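Side-chain contacts in protein Rv1364c/MT1410 (Mycobacterium tuberculosis, PDB 3KE6), which is of incompletely defined function but probably regulates a sigma factor, joining a manganese-binding PP2C-type phosphatase (RsbU) domain to an RsbW-like anti-sigma kinase domain: residues P194-P197 with L198-T202; L184-D188 with G189-R193; E304-E307 with N308-H312; Y98-V101 with E102-A106. All coordinates share one frame; numbering follows the deposited sequence.

In the fold
All four contacts are local, each binding a short run of chain to the residues that follow it. Interactions 1, 2 and 4 belong to the phosphatase domain, interaction 3 to the kinase-like domain, its centre about 61 Å from that of interaction 1. Interaction 2 is buried and holds a manganese ligand; it leads straight into interaction 1, a surface contact at the start of helix 198-212, and the two touch where Ser201 OG lies 2.6 Å from Ile191 O. Interactions 3 and 4 are partly buried helical turns. Chemistry follows place: a turn and metal bond in interaction 2, a helix start with proline at the N-cap in interaction 1, a capping box in interaction 4, regular backbone bonding over the last turns of helix 292-312 in interaction 3.

Interaction 1 (P194-P197 with L198-T202); sequences PGRP and LEAST
Pro197 O accepts from Ser201 N at 2.9 Å, the bond that ties the loop 194-197 to the first turn of the helix beginning at Leu198. The N-H...O angle is 158° and the donor sits almost straight ahead of the carbonyl. Gly195 bends the chain with a positive phi; Arg196 and Pro197 are then extended, and helical angles set in at Leu198. The next bond of the helix, from Thr202 N to Leu198 O, measures 2.8 Å.

The ring of Pro197 packs against this first turn, where its CG meets Ala200 CB at 3.7 Å and its CD is 4.1 Å from the same methyl. Arg196 runs beside it. Its CB packs on Ser201 CB at 4.2 Å, and bends at chi2 and chi3 (-99° and 54°) bring the guanidinium back alongside the helix, with NH2 4.3 Å from Ala200 CB in an oblique approach. The charged end is held further along the helix, NH1 forming a salt bridge with Glu204. Ser201 turns its OG to Ile191 O, which secures the helix start to the preceding loop, while Leu198 leans on Glu192. Proline at the N-cap offers no side-chain acceptor of its own, and the contact is that of a helix N-terminus with proline at the N-cap, here opening helix 198-212 of the PP2C-like domain.

Interaction 2 (L184-D188 with G189-R193); sequences LFYTD and GLIER. With MN (manganese (II) ion), chain F.
The Tyr186 ring is approached obliquely by two aliphatic groups of the following loop, Leu190 CD2 and Ile191 CD1, and has Leu184 O at its edge, in plane. Leu190 CD2 reaches Tyr186 CB at 3.6 Å, and Ile191 CD1 touches CE1 of the same ring at 4.0 Å. Phe205 adds an edge-to-face ring contact, and the phenol OH is tied to Pro143 O. A second flat group, the Arg193 guanidinium, has Leu190 O at its edge, in plane, and makes a salt bridge with Glu204.

The tyrosine ends strand 182-186, and beyond it comes the Thr-Asp-Gly sequence that carries a metal-binding aspartate in PP2C-type phosphatases. The chain reverses in a type I beta turn from Thr187 to Leu190, closed by Leu190 N bonding to Thr187 O at 3.0 Å. Asp188 O then takes Glu192 N at 2.8 Å, almost head-on, and a weak bond from Ile191 N. Thr187 OG1 is hydrogen-bonded to Asp54.

Asp188 has CG between its backbone N and carbonyl carbon (chi1 61°), which carries the carboxylate out of the turn to the metal. Glu192 bends at chi2 so that its OE1 stands 4.0 Å from Asp188 OD2, two acidic groups with planes 55° apart. Asp71 and Asp247 also bind this manganese, along with three waters. The two carboxylate oxygens of Asp188 have separate tasks: OD1 binds the manganese at 2.2 Å, while OD2 accepts from a water that is itself a metal ligand.

Interaction 3 (E304-E307 with N308-H312); sequences EFVE and NAVEH
Glu304 O receives Asn308 N at 2.8 Å, with an N-H...O angle of 162° and the donor tilted 24° from the carbonyl plane. The Asn308 amide folds back over the same carbonyl: with CG anti to the carbonyl carbon of its own residue (chi1 -72°), ND2 comes within 3.1 Å of Glu304 O, but the angle is too poor for a bond. Three more backbone bonds continue the helix, from Ala309 N to Phe305 O, from Val310 N to Val306 O and from Glu311 N to Glu307 O.

Glu304, Asn308, Ala309 and His312 fit the ExxxNAxxH pattern of the N-box of GHKL ATPases, which in relatives lies on a helix lining the nucleotide pocket; a similar role is probable here. The one-turn spacing sets Glu304 and Asn308 on one side of helix 292-312, OE1 and OD1 being 4.5 Å apart. Val306 and Val310 take another side, where CG1 of the first stands 4.5 Å from CG2 of the second and both rest on Ile322. Phe305 points away from the following turn to pack against Met360 and Val338, and Ala309 CB sits 3.3 Å from Val306 O.

Interaction 4 (Y98-V101 with E102-A106); sequences YTVV and EALEA
Glu102 reaches back with its carboxylate to the residues just before its helix, where OE1 accepts Thr99 N at 2.8 Å. This bond is nearly straight, with an N-H...O angle of 176°, and it arrives on the anti side of the carboxylate, 23° out of its plane. CG of Glu102 lies beside the backbone N (chi1 -67°) and the chain is extended beyond it, a shape that lets OE1 reach so far back. The same oxygen lies against Thr99 CG2 and, at 3.8 Å from Tyr98 CD1, sits at the ring edge, in the ring plane. The ring and carboxylate planes are nearly perpendicular. Tyr98 also touches Gln93 of helix 77-95.

Thr99 returns the grip: its OG1 accepts Glu102 N at 3.2 Å. These reciprocal bonds make a capping box, with Thr99 as N-cap of helix 100-110, and give acceptors to the amides of Thr99 and Glu102, at and just inside the helix start, where no preceding turn supplies carbonyls. The helical series begins at once, Ala103 N bonding to Thr99 O at 2.8 Å, followed by Leu104 N to Val100 O and Glu105 N to Val101 O.

Val101 lies side by side with Glu105, the two pointing the same way. Its CG1 meets Glu105 OE2 at 3.7 Å, and the aliphatic part of the glutamate passes over the valine carbonyl, CG being 3.3 Å from Val101 O. Inward, Val100 and Leu104 face Val124 on strand 121-128, the methyl CG1 of the first 4.4 Å from CD1 of the second, while Ala103 settles against Gln93 and Ile94.

Interaction 1 (P194-P197 with L198-T202)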
loop_
_atom_site.group_PDB
_atom_site.type_symbol
_atom_site.label_atom_id
_atom_site.label_comp_id
_atom_site.label_asym_id
_atom_site.label_seq_id
_atom_site.Cartn_x
_atom_site.Cartn_y
_atom_site.Cartn_z
ATOM N N PRO A 194 19.099 -20.078 7.037
ATOM C CA PRO A 194 20.178 -21.052 7.223
ATOM C C PRO A 194 20.870 -20.949 8.590
ATOM O O PRO A 194 21.122 -19.837 9.078
ATOM C CB PRO A 194 21.174 -20.718 6.097
ATOM C CG PRO A 194 20.439 -19.925 5.111
ATOM C CD PRO A 194 19.164 -19.424 5.717
ATOM N N GLY A 195 21.158 -22.110 9.187
ATOM C CA GLY A 195 21.875 -22.193 10.456
ATOM C C GLY A 195 21.222 -21.449 11.607
ATOM O O GLY A 195 21.917 -20.907 12.467
ATOM N N ARG A 196 19.892 -21.412 11.628
ATOM C CA ARG A 196 19.147 -20.728 12.692
ATOM C C ARG A 196 17.884 -21.521 13.065
ATOM O O ARG A 196 17.032 -21.777 12.209
ATOM C CB ARG A 196 18.753 -19.308 12.256
ATOM C CG ARG A 196 19.920 -18.357 11.897
ATOM C CD ARG A 196 20.266 -17.427 13.030
ATOM N NE ARG A 196 20.536 -18.162 14.253
ATOM C CZ ARG A 196 20.672 -17.614 15.456
ATOM N NH1 ARG A 196 20.582 -16.300 15.633
ATOM N NH2 ARG A 196 20.918 -18.404 16.494
ATOM N N PRO A 197 17.757 -21.919 14.346
ATOM C CA PRO A 197 16.567 -22.658 14.754
ATOM C C PRO A 197 15.349 -21.749 14.909
ATOM O O PRO A 197 15.484 -20.585 15.303
ATOM C CB PRO A 197 16.974 -23.266 16.097
ATOM C CG PRO A 197 17.977 -22.343 16.641
ATOM C CD PRO A 197 18.684 -21.708 15.473
ATOM N N LEU A 198 14.178 -22.311 14.618
ATOM C CA LEU A 198 12.911 -21.568 14.519
ATOM C C LEU A 198 12.593 -20.617 15.680
ATOM O O LEU A 198 12.281 -19.448 15.453
ATOM C CB LEU A 198 11.749 -22.553 14.353
ATOM C CG LEU A 198 11.656 -23.166 12.961
ATOM C CD1 LEU A 198 10.950 -24.525 13.007
ATOM C CD2 LEU A 198 10.947 -22.177 12.007
ATOM N N GLU A 199 12.647 -21.128 16.907
ATOM C CA GLU A 199 12.252 -20.348 18.084
ATOM C C GLU A 199 13.259 -19.236 18.381
ATOM O O GLU A 199 12.872 -18.178 18.870
ATOM C CB GLU A 199 12.024 -21.260 19.304
ATOM C CG GLU A 199 10.747 -22.114 19.204
ATOM C CD GLU A 199 10.857 -23.480 19.894
ATOM O OE1 GLU A 199 11.336 -23.553 21.049
ATOM O OE2 GLU A 199 10.449 -24.492 19.278
ATOM N N ALA A 200 14.533 -19.464 18.062
ATOM C CA ALA A 200 15.561 -18.423 18.168
ATOM C C ALA A 200 15.383 -17.339 17.089
ATOM O O ALA A 200 15.490 -16.133 17.361
ATOM C CB ALA A 200 16.936 -19.039 18.048
ATOM N N SER A 201 15.125 -17.791 15.867
ATOM C CA SER A 201 15.001 -16.918 14.710
ATOM C C SER A 201 13.706 -16.098 14.771
ATOM O O SER A 201 13.680 -14.924 14.380
ATOM C CB SER A 201 15.045 -17.769 13.446
ATOM O OG SER A 201 15.138 -16.972 12.291
ATOM N N THR A 202 12.637 -16.722 15.265
ATOM C CA THR A 202 11.393 -16.013 15.592
ATOM C C THR A 202 11.646 -14.885 16.598
ATOM O O THR A 202 11.270 -13.746 16.356
ATOM C CB THR A 202 10.285 -16.991 16.127
ATOM O OG1 THR A 202 9.185 -17.011 15.208
ATOM C CG2 THR A 202 9.763 -16.579 17.511
#

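Interaction 2 (L184-D188 with G189-R193)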
loop_
_atom_site.group_PDB
_atom_site.type_symbol
_atom_site.label_atom_id
_atom_site.label_comp_id
_atom_site.label_asym_id
_atom_site.label_seq_id
_atom_site.Cartn_x
_atom_site.Cartn_y
_atom_site.Cartn_z
ATOM N N LEU A 184 3.331 -6.539 10.926
ATOM C CA LEU A 184 4.236 -7.083 9.909
ATOM C C LEU A 184 3.826 -8.481 9.421
ATOM O O LEU A 184 4.001 -9.475 10.104
ATOM C CB LEU A 184 5.672 -7.110 10.450
ATOM C CG LEU A 184 6.425 -5.772 10.586
ATOM C CD1 LEU A 184 5.755 -4.782 11.551
ATOM C CD2 LEU A 184 7.860 -5.998 11.026
ATOM N N PHE A 185 3.270 -8.533 8.226
ATOM C CA PHE A 185 3.024 -9.782 7.521
ATOM C C PHE A 185 4.343 -10.226 6.883
ATOM O O PHE A 185 5.055 -9.405 6.293
ATOM C CB PHE A 185 1.968 -9.562 6.412
ATOM C CG PHE A 185 0.533 -9.510 6.909
ATOM C CD1 PHE A 185 -0.469 -10.207 6.246
ATOM C CD2 PHE A 185 0.184 -8.774 8.033
ATOM C CE1 PHE A 185 -1.788 -10.173 6.702
ATOM C CE2 PHE A 185 -1.125 -8.752 8.496
ATOM C CZ PHE A 185 -2.112 -9.454 7.828
ATOM N N TYR A 186 4.649 -11.516 6.958
ATOM C CA TYR A 186 5.903 -12.057 6.406
ATOM C C TYR A 186 5.717 -13.523 5.988
ATOM O O TYR A 186 4.762 -14.176 6.411
ATOM C CB TYR A 186 7.018 -11.982 7.463
ATOM C CG TYR A 186 6.623 -12.766 8.661
ATOM C CD1 TYR A 186 6.992 -14.087 8.804
ATOM C CD2 TYR A 186 5.781 -12.216 9.602
ATOM C CE1 TYR A 186 6.572 -14.828 9.900
ATOM C CE2 TYR A 186 5.362 -12.934 10.701
ATOM C CZ TYR A 186 5.757 -14.242 10.842
ATOM O OH TYR A 186 5.328 -14.958 11.919
ATOM N N THR A 187 6.647 -14.043 5.194
ATOM C CA THR A 187 6.643 -15.453 4.846
ATOM C C THR A 187 7.702 -16.169 5.663
ATOM O O THR A 187 8.587 -15.530 6.238
ATOM C CB THR A 187 6.882 -15.704 3.341
ATOM O OG1 THR A 187 7.974 -14.902 2.872
ATOM C CG2 THR A 187 5.623 -15.396 2.555
ATOM N N ASP A 188 7.607 -17.500 5.691
ATOM C CA ASP A 188 8.475 -18.342 6.505
ATOM C C ASP A 188 9.949 -18.220 6.129
ATOM O O ASP A 188 10.838 -18.581 6.915
ATOM C CB ASP A 188 8.006 -19.821 6.477
ATOM C CG ASP A 188 8.018 -20.453 5.073
ATOM O OD1 ASP A 188 8.509 -19.842 4.097
ATOM O OD2 ASP A 188 7.512 -21.589 4.946
ATOM N N GLY A 189 10.210 -17.707 4.933
ATOM C CA GLY A 189 11.578 -17.455 4.503
ATOM C C GLY A 189 12.298 -16.487 5.414
ATOM O O GLY A 189 13.513 -16.555 5.557
ATOM N N LEU A 190 11.548 -15.590 6.040
ATOM C CA LEU A 190 12.135 -14.583 6.906
ATOM C C LEU A 190 12.671 -15.188 8.190
ATOM O O LEU A 190 13.705 -14.758 8.695
ATOM C CB LEU A 190 11.104 -13.500 7.225
ATOM C CG LEU A 190 11.614 -12.209 7.864
ATOM C CD1 LEU A 190 12.792 -11.581 7.106
ATOM C CD2 LEU A 190 10.456 -11.247 7.956
ATOM N N ILE A 191 11.988 -16.196 8.712
ATOM C CA ILE A 191 12.385 -16.768 9.993
ATOM C C ILE A 191 13.044 -18.148 9.909
ATOM O O ILE A 191 13.641 -18.577 10.878
ATOM C CB ILE A 191 11.216 -16.771 11.009
ATOM C CG1 ILE A 191 9.984 -17.487 10.444
ATOM C CG2 ILE A 191 10.871 -15.324 11.398
ATOM C CD1 ILE A 191 8.872 -17.661 11.470
ATOM N N GLU A 192 12.954 -18.823 8.761
ATOM C CA GLU A 192 13.648 -20.105 8.551
ATOM C C GLU A 192 14.925 -19.892 7.747
ATOM O O GLU A 192 15.076 -20.412 6.643
ATOM C CB GLU A 192 12.748 -21.116 7.841
ATOM C CG GLU A 192 11.408 -21.317 8.519
ATOM C CD GLU A 192 10.933 -22.758 8.472
ATOM O OE1 GLU A 192 10.039 -23.056 7.642
ATOM O OE2 GLU A 192 11.461 -23.586 9.266
ATOM N N ARG A 193 15.840 -19.127 8.331
ATOM C CA ARG A 193 17.113 -18.765 7.700
ATOM C C ARG A 193 18.151 -19.864 7.976
ATOM O O ARG A 193 18.085 -20.520 9.019
ATOM C CB ARG A 193 17.602 -17.406 8.245
ATOM C CG ARG A 193 16.542 -16.291 8.140
ATOM C CD ARG A 193 16.929 -14.997 8.848
ATOM N NE ARG A 193 16.667 -15.017 10.293
ATOM C CZ ARG A 193 17.592 -14.893 11.250
ATOM N NH1 ARG A 193 18.879 -14.731 10.956
ATOM N NH2 ARG A 193 17.225 -14.930 12.527
HETATM MN MN MN F . 8.243 -20.770 2.101
HETATM O O HOH W 1 8.274 -22.816 2.926
HETATM O O HOH W 2 8.743 -21.594 0.107
HETATM O O HOH W 3 8.765 -18.741 1.380
#

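Interaction 3 (E304-E307 with N308-H312)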
loop_
_atom_site.group_PDB
_atom_site.type_symbol
_atom_site.label_atom_id
_atom_site.label_comp_id
_atom_site.label_asym_id
_atom_site.label_seq_id
_atom_site.Cartn_x
_atom_site.Cartn_y
_atom_site.Cartn_z
ATOM N N GLU A 304 -0.330 23.952 -13.539
ATOM C CA GLU A 304 -0.756 24.421 -14.848
ATOM C C GLU A 304 -2.206 24.915 -14.815
ATOM O O GLU A 304 -2.544 25.917 -15.478
ATOM C CB GLU A 304 -0.510 23.367 -15.937
ATOM C CG GLU A 304 0.943 23.349 -16.472
ATOM C CD GLU A 304 1.406 24.687 -17.083
ATOM O OE1 GLU A 304 1.035 24.981 -18.250
ATOM O OE2 GLU A 304 2.169 25.441 -16.414
ATOM N N PHE A 305 -3.040 24.261 -14.012
ATOM C CA PHE A 305 -4.416 24.704 -13.835
ATOM C C PHE A 305 -4.446 26.096 -13.239
ATOM O O PHE A 305 -5.237 26.929 -13.649
ATOM C CB PHE A 305 -5.179 23.786 -12.884
ATOM C CG PHE A 305 -5.485 22.419 -13.431
ATOM C CD1 PHE A 305 -5.467 22.154 -14.776
ATOM C CD2 PHE A 305 -5.844 21.383 -12.545
ATOM C CE1 PHE A 305 -5.776 20.878 -15.245
ATOM C CE2 PHE A 305 -6.154 20.098 -13.003
ATOM C CZ PHE A 305 -6.120 19.845 -14.355
ATOM N N VAL A 306 -3.602 26.342 -12.244
ATOM C CA VAL A 306 -3.570 27.645 -11.604
ATOM C C VAL A 306 -3.068 28.665 -12.591
ATOM O O VAL A 306 -3.703 29.701 -12.742
ATOM C CB VAL A 306 -2.701 27.682 -10.340
ATOM C CG1 VAL A 306 -2.553 29.117 -9.833
ATOM C CG2 VAL A 306 -3.285 26.758 -9.245
ATOM N N GLU A 307 -1.959 28.370 -13.279
ATOM C CA GLU A 307 -1.401 29.309 -14.276
ATOM C C GLU A 307 -2.417 29.624 -15.393
ATOM O O GLU A 307 -2.571 30.787 -15.786
ATOM C CB GLU A 307 -0.109 28.788 -14.903
ATOM C CG GLU A 307 1.049 28.553 -13.936
ATOM C CD GLU A 307 1.991 29.749 -13.752
ATOM O OE1 GLU A 307 1.548 30.913 -13.875
ATOM O OE2 GLU A 307 3.190 29.512 -13.449
ATOM N N ASN A 308 -3.110 28.597 -15.878
ATOM C CA ASN A 308 -4.139 28.781 -16.882
ATOM C C ASN A 308 -5.292 29.648 -16.368
ATOM O O ASN A 308 -5.838 30.469 -17.097
ATOM C CB ASN A 308 -4.691 27.420 -17.338
ATOM C CG ASN A 308 -3.697 26.627 -18.214
ATOM O OD1 ASN A 308 -2.806 27.196 -18.855
ATOM N ND2 ASN A 308 -3.869 25.309 -18.247
ATOM N N ALA A 309 -5.661 29.465 -15.113
ATOM C CA ALA A 309 -6.701 30.259 -14.492
ATOM C C ALA A 309 -6.295 31.724 -14.461
ATOM O O ALA A 309 -7.070 32.601 -14.796
ATOM C CB ALA A 309 -6.957 29.749 -13.072
ATOM N N VAL A 310 -5.057 31.984 -14.072
ATOM C CA VAL A 310 -4.559 33.347 -13.996
ATOM C C VAL A 310 -4.463 34.022 -15.353
ATOM O O VAL A 310 -4.895 35.159 -15.517
ATOM C CB VAL A 310 -3.187 33.382 -13.343
ATOM C CG1 VAL A 310 -2.553 34.745 -13.555
ATOM C CG2 VAL A 310 -3.326 33.050 -11.871
ATOM N N GLU A 311 -3.903 33.322 -16.331
ATOM C CA GLU A 311 -3.606 33.946 -17.608
ATOM C C GLU A 311 -4.799 33.966 -18.548
ATOM O O GLU A 311 -4.856 34.806 -19.441
ATOM C CB GLU A 311 -2.383 33.281 -18.266
ATOM C CG GLU A 311 -2.638 32.258 -19.387
ATOM C CD GLU A 311 -1.335 31.808 -20.024
ATOM O OE1 GLU A 311 -0.433 31.413 -19.264
ATOM O OE2 GLU A 311 -1.192 31.863 -21.271
ATOM N N HIS A 312 -5.760 33.066 -18.343
ATOM C CA HIS A 312 -6.824 32.865 -19.329
ATOM C C HIS A 312 -8.278 33.143 -18.938
ATOM O O HIS A 312 -9.102 33.032 -19.841
ATOM C CB HIS A 312 -6.803 31.396 -19.833
ATOM C CG HIS A 312 -5.944 31.161 -21.037
ATOM N ND1 HIS A 312 -6.201 31.743 -22.261
ATOM C CD2 HIS A 312 -4.858 30.368 -21.214
ATOM C CE1 HIS A 312 -5.289 31.345 -23.133
ATOM N NE2 HIS A 312 -4.467 30.506 -22.524
#

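Interaction 4 (Y98-V101 with E102-A106)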
loop_
_atom_site.group_PDB
_atom_site.type_symbol
_atom_site.label_atom_id
_atom_site.label_comp_id
_atom_site.label_asym_id
_atom_site.label_seq_id
_atom_site.Cartn_x
_atom_site.Cartn_y
_atom_site.Cartn_z
ATOM N N TYR A 98 -16.355 -8.840 -0.791
ATOM C CA TYR A 98 -16.522 -9.955 0.149
ATOM C C TYR A 98 -15.617 -9.771 1.359
ATOM O O TYR A 98 -14.576 -9.127 1.271
ATOM C CB TYR A 98 -16.235 -11.291 -0.535
ATOM C CG TYR A 98 -17.280 -11.642 -1.566
ATOM C CD1 TYR A 98 -18.553 -12.053 -1.177
ATOM C CD2 TYR A 98 -17.013 -11.536 -2.930
ATOM C CE1 TYR A 98 -19.532 -12.363 -2.125
ATOM C CE2 TYR A 98 -17.984 -11.837 -3.882
ATOM C CZ TYR A 98 -19.234 -12.254 -3.470
ATOM O OH TYR A 98 -20.191 -12.561 -4.399
ATOM N N THR A 99 -16.020 -10.330 2.495
ATOM C CA THR A 99 -15.225 -10.212 3.716
ATOM C C THR A 99 -14.019 -11.130 3.612
ATOM O O THR A 99 -13.952 -11.993 2.731
ATOM C CB THR A 99 -16.028 -10.604 4.981
ATOM O OG1 THR A 99 -16.086 -12.035 5.094
ATOM C CG2 THR A 99 -17.444 -10.015 4.943
ATOM N N VAL A 100 -13.082 -10.960 4.531
ATOM C CA VAL A 100 -11.882 -11.779 4.562
ATOM C C VAL A 100 -12.243 -13.263 4.584
ATOM O O VAL A 100 -11.661 -14.061 3.839
ATOM C CB VAL A 100 -11.023 -11.424 5.781
ATOM C CG1 VAL A 100 -9.907 -12.423 5.968
ATOM C CG2 VAL A 100 -10.465 -10.011 5.612
ATOM N N VAL A 101 -13.216 -13.628 5.416
ATOM C CA VAL A 101 -13.577 -15.016 5.554
ATOM C C VAL A 101 -14.180 -15.516 4.246
ATOM O O VAL A 101 -13.755 -16.535 3.707
ATOM C CB VAL A 101 -14.538 -15.229 6.743
ATOM C CG1 VAL A 101 -15.143 -16.622 6.713
ATOM C CG2 VAL A 101 -13.791 -14.979 8.051
ATOM N N GLU A 102 -15.146 -14.778 3.722
ATOM C CA GLU A 102 -15.809 -15.174 2.490
ATOM C C GLU A 102 -14.811 -15.272 1.334
ATOM O O GLU A 102 -14.913 -16.164 0.500
ATOM C CB GLU A 102 -16.926 -14.190 2.141
ATOM C CG GLU A 102 -18.127 -14.180 3.123
ATOM C CD GLU A 102 -18.925 -12.880 3.063
ATOM O OE1 GLU A 102 -18.375 -11.866 2.581
ATOM O OE2 GLU A 102 -20.096 -12.864 3.500
ATOM N N ALA A 103 -13.839 -14.366 1.290
ATOM C CA ALA A 103 -12.856 -14.373 0.202
ATOM C C ALA A 103 -11.978 -15.617 0.308
ATOM O O ALA A 103 -11.802 -16.358 -0.657
ATOM C CB ALA A 103 -12.005 -13.093 0.217
ATOM N N LEU A 104 -11.431 -15.842 1.491
ATOM C CA LEU A 104 -10.592 -17.001 1.713
ATOM C C LEU A 104 -11.300 -18.309 1.365
ATOM O O LEU A 104 -10.689 -19.222 0.809
ATOM C CB LEU A 104 -10.127 -17.041 3.160
ATOM C CG LEU A 104 -8.889 -16.218 3.502
ATOM C CD1 LEU A 104 -8.537 -16.461 4.979
ATOM C CD2 LEU A 104 -7.706 -16.563 2.583
ATOM N N GLU A 105 -12.585 -18.389 1.693
ATOM C CA GLU A 105 -13.394 -19.578 1.417
ATOM C C GLU A 105 -13.680 -19.779 -0.071
ATOM O O GLU A 105 -13.840 -20.921 -0.529
ATOM C CB GLU A 105 -14.725 -19.508 2.184
ATOM C CG GLU A 105 -14.590 -19.687 3.699
ATOM C CD GLU A 105 -15.914 -19.591 4.436
ATOM O OE1 GLU A 105 -16.894 -19.043 3.870
ATOM O OE2 GLU A 105 -15.968 -20.082 5.587
ATOM N N ALA A 106 -13.771 -18.674 -0.816
ATOM C CA ALA A 106 -13.956 -18.740 -2.267
ATOM C C ALA A 106 -12.703 -19.345 -2.884
ATOM O O ALA A 106 -12.781 -20.168 -3.808
ATOM C CB ALA A 106 -14.225 -17.355 -2.852
#